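Local coordinates for high-potential iron-sulfur protein (Rhodoferax fermentans, PDB 1HLQ) that carries electrons through a high-potential [4Fe-4S] cluster, serving photosynthetic electron transfer to the oxidized cytochrome bc1 complex, at the interface of chains A and B. Numbering follows the deposited sequence. Chains: chain A/B, High-potential iron-sulfur protein.

The interface of chains A and B. Residues chain A 31, 33, 36; chain B 31.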
ATOM      1  N   LYS A  31      -9.356  -4.107 -17.676  1.00 20.27           N
ATOM      2  CA  LYS A  31      -9.306  -5.517 -17.317  1.00 19.75           C
ATOM      3  C   LYS A  31     -10.166  -5.847 -16.096  1.00 18.85           C
ATOM      4  O   LYS A  31     -10.305  -7.021 -15.689  1.00 18.81           O
ATOM      5  CB  LYS A  31      -7.856  -5.939 -17.101  1.00 19.96           C
ATOM      6  CG  LYS A  31      -7.059  -5.858 -18.412  1.00 20.57           C
ATOM      7  CD  LYS A  31      -5.618  -6.268 -18.200  1.00 21.86           C
ATOM      8  CE  LYS A  31      -4.783  -6.211 -19.472  1.00 24.38           C
ATOM      9  NZ  LYS A  31      -4.795  -7.484 -20.224  1.00 25.62           N
ATOM     10  N   THR A  33     -13.478  -6.736 -14.093  1.00 16.66           N
ATOM     11  CA  THR A  33     -14.768  -7.342 -14.373  1.00 16.89           C
ATOM     12  C   THR A  33     -15.547  -7.346 -13.055  1.00 16.90           C
ATOM     13  O   THR A  33     -14.914  -7.332 -11.995  1.00 16.56           O
ATOM     14  CB  THR A  33     -14.845  -8.771 -14.915  1.00 17.97           C
ATOM     15  OG1 THR A  33     -14.466  -9.703 -13.909  1.00 17.55           O
ATOM     16  CG2 THR A  33     -13.975  -8.949 -16.146  1.00 19.65           C
ATOM     17  N   GLN A  36     -14.528  -9.539 -10.110  1.00 14.88           N
ATOM     18  CA  GLN A  36     -13.489  -9.067  -9.215  1.00 14.42           C
ATOM     19  C   GLN A  36     -14.141  -8.191  -8.135  1.00 14.25           C
ATOM     20  O   GLN A  36     -14.712  -7.165  -8.423  1.00 15.38           O
ATOM     21  CB  GLN A  36     -12.442  -8.252  -9.972  1.00 14.24           C
ATOM     22  CG  GLN A  36     -11.794  -9.010 -11.114  1.00 14.23           C
ATOM     23  CD  GLN A  36     -10.788  -8.168 -11.873  1.00 15.05           C
ATOM     24  OE1 GLN A  36     -10.504  -7.019 -11.571  1.00 15.71           O
ATOM     25  NE2 GLN A  36     -10.221  -8.731 -12.939  1.00 16.03           N
TER
ATOM     26  N   LYS B  31      -4.920 -12.252 -17.503  1.00 18.35           N
ATOM     27  CA  LYS B  31      -4.920 -10.833 -17.817  1.00 18.18           C
ATOM     28  C   LYS B  31      -3.578 -10.157 -17.611  1.00 16.73           C
ATOM     29  O   LYS B  31      -3.425  -8.989 -17.962  0.70 16.86           O
ATOM     30  CB  LYS B  31      -6.051 -10.111 -17.101  1.00 19.47           C
ATOM     31  CG  LYS B  31      -7.385 -10.717 -17.506  1.00 20.38           C
ATOM     32  CD  LYS B  31      -8.421 -10.142 -16.537  0.50 20.28           C
ATOM     33  CE  LYS B  31      -9.835 -10.444 -16.993  0.50 20.79           C
ATOM     34  NZ  LYS B  31     -10.815  -9.710 -16.146  0.50 20.56           N
TER
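A:Lys31 and B:Lys31 lie antiparallel across the two-fold, their aliphatic chains sliding past each other so that each side-chain amino group (NZ) reaches the main chain of its counterpart. B:Lys31 NZ donates to the backbone carbonyl A:Lys31 O at 2.8 Å. The C=O...N angle here is 151°. In the reciprocal bond, A:Lys31 NZ lies 3.0 Å from B:Lys31 O and approaches at a C=O...N angle of 129°, further off the C=O line than its partner; both donors are tilted from the carbonyl plane. The two copies achieve this with different chain shapes. B:Lys31 runs extended to its end, whereas A:Lys31 is extended as far as CE, with NZ turned off at the last torsion (chi4 -90°) onto the opposing carbonyl. Between the paired bonds the methylenes meet loosely, A:Lys31 CD lying 4.0 Å from B:Lys31 CB. The opposed course keeps A:Lys31 NZ and B:Lys31 NZ 7.6 Å apart, which probably eases any repulsion if both are charged.

The end of B:Lys31 also meets two further residues of chain A. The methyl A:Thr33 CG2 comes within 3.3 Å of B:Lys31 NZ, a contact that brings no hydrogen bond. A:Gln36 runs towards B:Lys31 from the opposite direction, its extended chain placing the amide nitrogen NE2 3.4 Å from B:Lys31 NZ, again without a hydrogen bond. That same NE2 makes a weak bond to A:Lys31 O within its own chain, so the carbonyl accepts from both sides of the interface.

All four residues are in loop rather than helix or strand, with A:Gln36 shortly before the 3-10 helix 38-40 that includes the cluster ligand A:Cys38. The patch is a small part of a symmetric surface; the protein is a homodimer or a monomer depending on ionic strength, and this two-fold contact may be the one the dimer uses.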